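Putative hydrolase (Burkholderia cenocepacia, PDB 4X00) is a putative aryl esterase of the alpha/beta hydrolase fold that probably hydrolyses ester bonds, although its natural substrate is not established. Local coordinates at residues T17-A25 and R70-P78; A79-W90 and S197-T208. All blocks are in the same frame, centred on the assembly; numbering follows the deposited sequence.

Interaction 1: T17-A25 and R70-P78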
loop_
_atom_site.group_PDB
_atom_site.type_symbol
_atom_site.label_atom_id
_atom_site.label_comp_id
_atom_site.label_asym_id
_atom_site.label_seq_id
_atom_site.Cartn_x
_atom_site.Cartn_y
_atom_site.Cartn_z
ATOM N N THR A 17 -0.215 12.965 14.114
ATOM C CA THR A 17 -1.660 13.118 14.214
ATOM C C THR A 17 -2.285 13.543 12.893
ATOM O O THR A 17 -1.882 14.540 12.310
ATOM C CB THR A 17 -2.015 14.142 15.289
ATOM O OG1 THR A 17 -1.379 13.763 16.514
ATOM C CG2 THR A 17 -3.523 14.218 15.492
ATOM N N ALA A 18 -3.272 12.794 12.419
ATOM C CA ALA A 18 -3.985 13.142 11.189
ATOM C C ALA A 18 -5.032 14.236 11.436
ATOM O O ALA A 18 -5.377 14.529 12.584
ATOM C CB ALA A 18 -4.648 11.883 10.602
ATOM N N PRO A 19 -5.569 14.841 10.367
ATOM C CA PRO A 19 -6.480 15.981 10.610
ATOM C C PRO A 19 -7.787 15.638 11.345
ATOM O O PRO A 19 -8.410 16.540 11.915
ATOM C CB PRO A 19 -6.776 16.497 9.199
ATOM C CG PRO A 19 -5.651 15.990 8.358
ATOM C CD PRO A 19 -5.187 14.709 8.948
ATOM N N ASP A 20 -8.193 14.370 11.343
ATOM C CA ASP A 20 -9.391 13.981 12.077
ATOM C C ASP A 20 -9.050 13.470 13.475
ATOM O O ASP A 20 -9.925 12.968 14.192
ATOM C CB ASP A 20 -10.247 12.953 11.285
ATOM C CG ASP A 20 -9.585 11.605 11.112
ATOM O OD1 ASP A 20 -8.351 11.538 11.228
ATOM O OD2 ASP A 20 -10.312 10.609 10.850
ATOM N N GLY A 21 -7.783 13.611 13.867
ATOM C CA GLY A 21 -7.363 13.286 15.221
ATOM C C GLY A 21 -6.807 11.879 15.376
ATOM O O GLY A 21 -6.337 11.545 16.462
ATOM N N VAL A 22 -6.865 11.047 14.330
ATOM C CA VAL A 22 -6.335 9.687 14.409
ATOM C C VAL A 22 -4.807 9.760 14.480
ATOM O O VAL A 22 -4.188 10.504 13.724
ATOM C CB VAL A 22 -6.807 8.859 13.196
ATOM C CG1 VAL A 22 -6.066 7.535 13.074
ATOM C CG2 VAL A 22 -8.297 8.594 13.340
ATOM N N VAL A 23 -4.206 9.022 15.400
ATOM C CA VAL A 23 -2.750 9.023 15.554
ATOM C C VAL A 23 -2.125 7.862 14.775
ATOM O O VAL A 23 -2.519 6.709 14.952
ATOM C CB VAL A 23 -2.353 8.937 17.057
ATOM C CG1 VAL A 23 -0.859 8.793 17.191
ATOM C CG2 VAL A 23 -2.802 10.188 17.786
ATOM N N LEU A 24 -1.203 8.186 13.890
ATOM C CA LEU A 24 -0.536 7.208 13.042
ATOM C C LEU A 24 0.806 6.848 13.607
ATOM O O LEU A 24 1.562 7.727 14.007
ATOM C CB LEU A 24 -0.365 7.787 11.647
ATOM C CG LEU A 24 -1.678 8.251 11.023
ATOM C CD1 LEU A 24 -1.406 9.176 9.835
ATOM C CD2 LEU A 24 -2.577 7.059 10.667
ATOM N N ALA A 25 1.097 5.551 13.626
ATOM C CA ALA A 25 2.403 5.044 14.043
ATOM C C ALA A 25 3.339 5.073 12.840
ATOM O O ALA A 25 3.055 4.436 11.831
ATOM C CB ALA A 25 2.269 3.632 14.584
ATOM N N ARG A 70 -4.512 3.785 9.095
ATOM C CA ARG A 70 -5.602 3.790 10.063
ATOM C C ARG A 70 -6.263 2.411 10.081
ATOM O O ARG A 70 -6.409 1.729 9.050
ATOM C CB ARG A 70 -6.636 4.884 9.747
ATOM C CG ARG A 70 -7.390 4.737 8.422
ATOM C CD ARG A 70 -8.514 5.817 8.299
ATOM N NE ARG A 70 -7.931 7.127 8.600
ATOM C CZ ARG A 70 -8.496 8.047 9.371
ATOM N NH1 ARG A 70 -7.821 9.132 9.673
ATOM N NH2 ARG A 70 -9.749 7.884 9.827
ATOM N N GLY A 71 -6.660 1.982 11.277
ATOM C CA GLY A 71 -7.282 0.668 11.419
ATOM C C GLY A 71 -6.336 -0.509 11.455
ATOM O O GLY A 71 -6.807 -1.637 11.593
ATOM N N HIS A 72 -5.036 -0.262 11.315
ATOM C CA HIS A 72 -4.018 -1.302 11.203
ATOM C C HIS A 72 -2.892 -1.141 12.205
ATOM O O HIS A 72 -2.639 -0.037 12.702
ATOM C CB HIS A 72 -3.405 -1.265 9.791
ATOM C CG HIS A 72 -4.334 -1.700 8.687
ATOM N ND1 HIS A 72 -5.304 -0.880 8.140
ATOM C CD2 HIS A 72 -4.370 -2.859 7.979
ATOM C CE1 HIS A 72 -5.911 -1.533 7.155
ATOM N NE2 HIS A 72 -5.365 -2.739 7.042
ATOM N N GLY A 73 -2.198 -2.248 12.488
ATOM C CA GLY A 73 -0.961 -2.193 13.249
ATOM C C GLY A 73 -1.131 -1.507 14.592
ATOM O O GLY A 73 -2.033 -1.871 15.375
ATOM N N LEU A 74 -0.321 -0.471 14.842
ATOM C CA LEU A 74 -0.402 0.311 16.083
ATOM C C LEU A 74 -0.927 1.717 15.837
ATOM O O LEU A 74 -0.845 2.575 16.736
ATOM C CB LEU A 74 0.963 0.334 16.791
ATOM C CG LEU A 74 1.500 -1.059 17.167
ATOM C CD1 LEU A 74 2.840 -0.923 17.942
ATOM C CD2 LEU A 74 0.469 -1.908 17.920
ATOM N N SER A 75 -1.523 1.952 14.673
ATOM C CA SER A 75 -2.198 3.218 14.439
ATOM C C SER A 75 -3.582 3.237 15.089
ATOM O O SER A 75 -4.123 2.195 15.503
ATOM C CB SER A 75 -2.303 3.519 12.955
ATOM O OG SER A 75 -1.030 3.936 12.474
ATOM N N GLY A 76 -4.171 4.427 15.186
ATOM C CA GLY A 76 -5.509 4.544 15.746
ATOM C C GLY A 76 -6.540 3.777 14.931
ATOM O O GLY A 76 -6.413 3.593 13.696
ATOM N N LYS A 77 -7.572 3.331 15.638
ATOM C CA LYS A 77 -8.603 2.470 15.070
ATOM C C LYS A 77 -9.988 2.969 15.456
ATOM O O LYS A 77 -10.660 2.368 16.291
ATOM C CB LYS A 77 -8.399 1.017 15.536
ATOM C CG LYS A 77 -6.984 0.522 15.220
ATOM C CD LYS A 77 -6.739 -0.932 15.598
ATOM C CE LYS A 77 -5.299 -1.327 15.260
ATOM N NZ LYS A 77 -4.314 -0.560 16.072
ATOM N N PRO A 78 -10.430 4.065 14.834
ATOM C CA PRO A 78 -11.775 4.582 15.142
ATOM C C PRO A 78 -12.849 3.530 14.910
ATOM O O PRO A 78 -12.710 2.642 14.076
ATOM C CB PRO A 78 -11.946 5.760 14.176
ATOM C CG PRO A 78 -10.811 5.653 13.186
ATOM C CD PRO A 78 -9.700 4.909 13.880
HETATM O O HOH W 1 -1.479 5.306 17.452
#
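A bidentate salt bridge between D20 and R70, followed along the chain by hydrogen bonds between the start of strand 23-30 and both the S75 hydroxyl and the G76 amide, ties the turn and strand start at 17-25 to the loop that follows strand 63-67 of the alpha/beta hydrolase sheet. The turn is a type I beta turn from A18 to G21, and it presents the D20 carboxylate end-on to the guanidinium. R70 NH1 bonds to D20 OD1 at 2.9 Å, and R70 NH2 reaches the syn lone pair of D20 OD2 at 3.0 Å. Both oxygens lie close to the guanidinium plane, yet the two flat groups are twisted 33° apart. With CG1 anti to the backbone N (chi1 168°), V22 turns both methyls to R70: CG1 lies over one guanidinium face, offset toward the rim, and CG2 is 3.7 Å from R70 NH1. V22 CG2 also touches P78 CG at 3.9 Å.

Farther along, G76 N donates to V23 O at 2.8 Å. A25 N gives a nearly straight bond (167°) to S75 OG, 2.9 Å away, and that hydroxyl is also bonded to D68 O. Water 1 bridges V23 O and L74 O, so V23 O accepts from both the G76 amide and the water. Beside it, A25 CB packs on L74 CB at 4.2 Å.

R70 also pairs through NE with D93 of helix 87-100, and D20 OD2 with R89 of the same helix. Two acids and two arginines thus alternate in a charge network, which probably keeps all four ionised and holds the R70 guanidinium against rotation.

Interaction 2: A79-W90 and S197-T208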
loop_
_atom_site.group_PDB
_atom_site.type_symbol
_atom_site.label_atom_id
_atom_site.label_comp_id
_atom_site.label_asym_id
_atom_site.label_seq_id
_atom_site.Cartn_x
_atom_site.Cartn_y
_atom_site.Cartn_z
ATOM N N ALA A 79 -13.922 3.628 15.676
ATOM C CA ALA A 79 -15.029 2.681 15.574
ATOM C C ALA A 79 -16.006 3.029 14.452
ATOM O O ALA A 79 -16.671 2.148 13.919
ATOM C CB ALA A 79 -15.780 2.600 16.909
ATOM N N GLU A 80 -16.096 4.299 14.069
ATOM C CA GLU A 80 -17.110 4.699 13.086
ATOM C C GLU A 80 -16.743 4.237 11.688
ATOM O O GLU A 80 -15.646 4.556 11.211
ATOM C CB GLU A 80 -17.300 6.231 13.022
ATOM C CG GLU A 80 -18.008 6.904 14.176
ATOM C CD GLU A 80 -19.527 6.729 14.160
ATOM O OE1 GLU A 80 -20.079 6.029 13.281
ATOM O OE2 GLU A 80 -20.185 7.315 15.046
ATOM N N ALA A 81 -17.657 3.548 11.007
ATOM C CA ALA A 81 -17.419 3.149 9.615
ATOM C C ALA A 81 -17.114 4.362 8.753
ATOM O O ALA A 81 -16.273 4.285 7.846
ATOM C CB ALA A 81 -18.617 2.395 9.037
ATOM N N SER A 82 -17.751 5.487 9.043
ATOM C CA SER A 82 -17.546 6.667 8.208
ATOM C C SER A 82 -16.132 7.270 8.342
ATOM O O SER A 82 -15.723 8.097 7.527
ATOM C CB SER A 82 -18.616 7.704 8.528
ATOM O OG SER A 82 -18.520 8.119 9.880
ATOM N N SER A 83 -15.359 6.823 9.325
ATOM C CA SER A 83 -13.952 7.196 9.399
ATOM C C SER A 83 -13.089 6.432 8.390
ATOM O O SER A 83 -11.925 6.772 8.201
ATOM C CB SER A 83 -13.428 6.953 10.816
ATOM O OG SER A 83 -13.998 7.885 11.715
ATOM N N TYR A 84 -13.666 5.431 7.723
ATOM C CA TYR A 84 -12.940 4.628 6.737
ATOM C C TYR A 84 -13.555 4.694 5.329
ATOM O O TYR A 84 -12.852 4.504 4.338
ATOM C CB TYR A 84 -12.908 3.172 7.192
ATOM C CG TYR A 84 -12.301 2.947 8.549
ATOM C CD1 TYR A 84 -10.918 2.931 8.743
ATOM C CD2 TYR A 84 -13.126 2.740 9.643
ATOM C CE1 TYR A 84 -10.383 2.727 9.987
ATOM C CE2 TYR A 84 -12.604 2.535 10.887
ATOM C CZ TYR A 84 -11.237 2.510 11.062
ATOM O OH TYR A 84 -10.683 2.279 12.300
ATOM N N THR A 85 -14.868 4.884 5.224
ATOM C CA THR A 85 -15.500 4.804 3.911
ATOM C C THR A 85 -15.175 6.028 3.070
ATOM O O THR A 85 -15.248 5.965 1.845
ATOM C CB THR A 85 -17.028 4.640 4.016
ATOM O OG1 THR A 85 -17.567 5.670 4.863
ATOM C CG2 THR A 85 -17.375 3.269 4.604
ATOM N N ASP A 86 -14.809 7.135 3.714
ATOM C CA ASP A 86 -14.387 8.315 2.965
ATOM C C ASP A 86 -12.897 8.151 2.612
ATOM O O ASP A 86 -12.024 8.270 3.489
ATOM C CB ASP A 86 -14.612 9.594 3.775
ATOM C CG ASP A 86 -14.183 10.854 3.027
ATOM O OD1 ASP A 86 -13.803 10.753 1.840
ATOM O OD2 ASP A 86 -14.260 11.959 3.626
ATOM N N GLY A 87 -12.599 7.878 1.337
ATOM C CA GLY A 87 -11.223 7.732 0.882
ATOM C C GLY A 87 -10.346 8.925 1.231
ATOM O O GLY A 87 -9.139 8.773 1.401
ATOM N N ARG A 88 -10.937 10.112 1.324
ATOM C CA ARG A 88 -10.176 11.310 1.643
ATOM C C ARG A 88 -9.487 11.204 3.004
ATOM O O ARG A 88 -8.421 11.803 3.199
ATOM C CB ARG A 88 -11.093 12.558 1.595
ATOM C CG ARG A 88 -10.436 13.895 1.962
ATOM C CD ARG A 88 -9.236 14.232 1.071
ATOM N NE ARG A 88 -8.697 15.547 1.427
ATOM C CZ ARG A 88 -9.118 16.691 0.907
ATOM N NH1 ARG A 88 -10.093 16.685 0.013
ATOM N NH2 ARG A 88 -8.564 17.839 1.278
ATOM N N ARG A 89 -10.086 10.473 3.961
ATOM C CA ARG A 89 -9.461 10.389 5.284
ATOM C C ARG A 89 -8.099 9.716 5.193
ATOM O O ARG A 89 -7.144 10.118 5.871
ATOM C CB ARG A 89 -10.302 9.592 6.287
ATOM C CG ARG A 89 -11.616 10.136 6.629
ATOM C CD ARG A 89 -11.459 11.386 7.453
ATOM N NE ARG A 89 -12.790 11.889 7.635
ATOM C CZ ARG A 89 -13.564 11.627 8.683
ATOM N NH1 ARG A 89 -13.109 10.925 9.722
ATOM N NH2 ARG A 89 -14.784 12.123 8.709
ATOM N N TRP A 90 -8.011 8.684 4.360
ATOM C CA TRP A 90 -6.750 7.961 4.225
ATOM C C TRP A 90 -5.732 8.816 3.465
ATOM O O TRP A 90 -4.537 8.782 3.752
ATOM C CB TRP A 90 -6.945 6.643 3.481
ATOM C CG TRP A 90 -8.035 5.714 4.008
ATOM C CD1 TRP A 90 -9.377 5.929 3.993
ATOM C CD2 TRP A 90 -7.851 4.405 4.555
ATOM N NE1 TRP A 90 -10.044 4.844 4.507
ATOM C CE2 TRP A 90 -9.127 3.891 4.859
ATOM C CE3 TRP A 90 -6.727 3.615 4.816
ATOM C CZ2 TRP A 90 -9.306 2.623 5.426
ATOM C CZ3 TRP A 90 -6.905 2.364 5.363
ATOM C CH2 TRP A 90 -8.177 1.870 5.649
ATOM N N SER A 197 -8.512 -3.571 12.665
ATOM C CA SER A 197 -9.845 -3.267 13.172
ATOM C C SER A 197 -10.941 -3.944 12.366
ATOM O O SER A 197 -10.976 -3.829 11.142
ATOM C CB SER A 197 -10.058 -1.742 13.143
ATOM O OG SER A 197 -11.452 -1.438 13.234
ATOM N N TRP A 198 -11.877 -4.603 13.055
ATOM C CA TRP A 198 -13.012 -5.215 12.379
ATOM C C TRP A 198 -13.953 -4.137 11.820
ATOM O O TRP A 198 -14.660 -4.365 10.828
ATOM C CB TRP A 198 -13.774 -6.129 13.338
ATOM C CG TRP A 198 -13.040 -7.374 13.699
ATOM C CD1 TRP A 198 -11.679 -7.587 13.690
ATOM C CD2 TRP A 198 -13.634 -8.594 14.133
ATOM N NE1 TRP A 198 -11.407 -8.875 14.079
ATOM C CE2 TRP A 198 -12.592 -9.507 14.390
ATOM C CE3 TRP A 198 -14.956 -8.986 14.367
ATOM C CZ2 TRP A 198 -12.843 -10.821 14.791
ATOM C CZ3 TRP A 198 -15.201 -10.284 14.762
ATOM C CH2 TRP A 198 -14.157 -11.185 14.975
ATOM N N ASP A 199 -13.954 -2.951 12.438
ATOM C CA ASP A 199 -14.769 -1.846 11.906
ATOM C C ASP A 199 -14.194 -1.391 10.575
ATOM O O ASP A 199 -14.915 -1.159 9.616
ATOM C CB ASP A 199 -14.799 -0.675 12.894
ATOM C CG ASP A 199 -15.366 -1.071 14.250
ATOM O OD1 ASP A 199 -16.490 -1.598 14.246
ATOM O OD2 ASP A 199 -14.686 -0.889 15.292
ATOM N N MET A 200 -12.873 -1.262 10.532
ATOM C CA MET A 200 -12.174 -0.910 9.310
ATOM C C MET A 200 -12.462 -1.962 8.241
ATOM O O MET A 200 -12.816 -1.613 7.103
ATOM C CB MET A 200 -10.679 -0.795 9.587
ATOM C CG MET A 200 -9.874 -0.471 8.335
ATOM S SD MET A 200 -9.448 -1.922 7.320
ATOM C CE MET A 200 -8.502 -2.892 8.529
ATOM N N GLN A 201 -12.359 -3.252 8.603
ATOM C CA GLN A 201 -12.498 -4.283 7.579
ATOM C C GLN A 201 -13.864 -4.275 6.897
ATOM O O GLN A 201 -13.978 -4.481 5.688
ATOM C CB GLN A 201 -12.278 -5.675 8.161
ATOM C CG GLN A 201 -10.863 -5.984 8.577
ATOM C CD GLN A 201 -10.833 -7.374 9.149
ATOM O OE1 GLN A 201 -10.974 -7.560 10.342
ATOM N NE2 GLN A 201 -10.765 -8.379 8.271
ATOM N N ARG A 202 -14.921 -4.078 7.680
ATOM C CA ARG A 202 -16.275 -4.026 7.104
ATOM C C ARG A 202 -16.475 -2.787 6.236
ATOM O O ARG A 202 -17.170 -2.830 5.212
ATOM C CB ARG A 202 -17.337 -4.056 8.209
ATOM C CG ARG A 202 -17.459 -5.408 8.900
ATOM C CD ARG A 202 -18.583 -5.451 9.949
ATOM N NE ARG A 202 -18.450 -4.389 10.948
ATOM C CZ ARG A 202 -17.945 -4.532 12.175
ATOM N NH1 ARG A 202 -17.534 -5.711 12.627
ATOM N NH2 ARG A 202 -17.879 -3.476 12.972
ATOM N N ALA A 203 -15.858 -1.684 6.639
ATOM C CA ALA A 203 -16.038 -0.415 5.952
ATOM C C ALA A 203 -15.205 -0.263 4.670
ATOM O O ALA A 203 -15.642 0.385 3.695
ATOM C CB ALA A 203 -15.727 0.723 6.936
ATOM N N VAL A 204 -14.003 -0.843 4.647
ATOM C CA VAL A 204 -13.057 -0.504 3.590
ATOM C C VAL A 204 -13.558 -0.969 2.216
ATOM O O VAL A 204 -13.208 -0.373 1.195
ATOM C CB VAL A 204 -11.651 -1.070 3.932
ATOM C CG1 VAL A 204 -11.647 -2.574 3.813
ATOM C CG2 VAL A 204 -10.586 -0.397 3.074
ATOM N N ARG A 205 -14.413 -1.989 2.206
ATOM C CA ARG A 205 -15.153 -2.444 1.031
ATOM C C ARG A 205 -15.815 -1.290 0.270
ATOM O O ARG A 205 -15.897 -1.287 -0.965
ATOM C CB ARG A 205 -16.232 -3.454 1.478
ATOM C CG ARG A 205 -15.724 -4.488 2.514
ATOM C CD ARG A 205 -16.811 -5.510 2.784
ATOM N NE ARG A 205 -18.034 -4.998 3.416
ATOM C CZ ARG A 205 -19.233 -5.486 3.117
ATOM N NH1 ARG A 205 -20.337 -5.031 3.690
ATOM N NH2 ARG A 205 -19.306 -6.461 2.217
ATOM N N SER A 206 -16.290 -0.316 1.036
ATOM C CA SER A 206 -17.074 0.811 0.532
ATOM C C SER A 206 -16.265 2.085 0.403
ATOM O O SER A 206 -16.833 3.137 0.136
ATOM C CB SER A 206 -18.274 1.090 1.455
ATOM O OG SER A 206 -19.137 -0.026 1.514
ATOM N N MET A 207 -14.954 2.005 0.609
ATOM C CA MET A 207 -14.104 3.192 0.537
ATOM C C MET A 207 -14.115 3.784 -0.862
ATOM O O MET A 207 -13.907 3.072 -1.830
ATOM C CB MET A 207 -12.659 2.863 0.914
ATOM C CG MET A 207 -11.771 4.099 1.031
ATOM S SD MET A 207 -10.029 3.647 1.278
ATOM C CE MET A 207 -9.555 3.200 -0.379
ATOM N N THR A 208 -14.348 5.088 -0.964
ATOM C CA THR A 208 -14.311 5.747 -2.253
ATOM C C THR A 208 -12.876 5.763 -2.794
ATOM O O THR A 208 -11.919 5.884 -2.024
ATOM C CB THR A 208 -14.869 7.179 -2.156
ATOM O OG1 THR A 208 -14.169 7.901 -1.140
ATOM C CG2 THR A 208 -16.357 7.145 -1.789
HETATM O O HOH W 2 -18.339 -0.135 12.634
HETATM O O HOH W 3 -15.599 9.871 -0.099
#
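The contact joins the probable cap of this alpha/beta hydrolase to its core: helix 198-204, among the helices between strands 132-136 and 222-227 where the fold commonly carries its lid, packs with the turn leaving it against the short helix 82-85 and the start of the core helix 87-100. Two aromatic rings lie at its centre. M200 lies over one face of Y84 in a CH-pi contact: its CB stands 3.7 Å from the ring centroid and 17° off the normal. The next turn of that helix brings A203 CB to 3.7 Å from Y84 CB, and the same methyl meets A81 CB. T85 CG2 reaches A203 O at 3.5 Å.

W90 receives M207 in a Met-aromatic contact, SD lying 3.6 Å from the centroid of the five-membered ring and 15° off its normal. M207 runs extended through its first two torsions (chi1 -172°), which carries the sulfur out over the indole. Within its own segment W90 NE1 donates to Y84 O at 2.8 Å, nearly in the indole plane, a bond that helps fix the ring's rotation under the sulfur. V204 CG2 and M200 CG approach the benzo end obliquely.

One backbone bond and one bond to a side-chain hydroxyl close the far end. T208 N donates to T85 O at 3.1 Å, and G87 N to T208 OG1 at 2.9 Å. Water 3 connects that hydroxyl with OD1 of D86, the N-cap residue whose carboxylate also accepts from R88 N. At the other end, water 2 links A79 O to D199 OD1.

M207 also touches L113 and A116 of helix 113-125, and N120 of that helix bonds T208 O; W198 stacks on H165 of helix 162-174, placing helix 198-204 among these neighbours.

Interactions 1 and 2 follow one another along the chain, their centres about 12 Å apart, and they meet directly. P78 O and Y84 OH are 2.7 Å apart, a probable hydrogen bond, and G71 O probably accepts from S197 N at 2.8 Å. H72 CE1 also packs on M200 CE. R70 NH2 bonds S83 O, which ties R70 of interaction 1 to segment 79-90, although S83 does not itself touch 197-208. Neither contact contains S112, D230 or H259, whose geometry is consistent with a Ser-His-Asp triad; the W90 side chain does lie near the probable nucleophile elbow, without touching it.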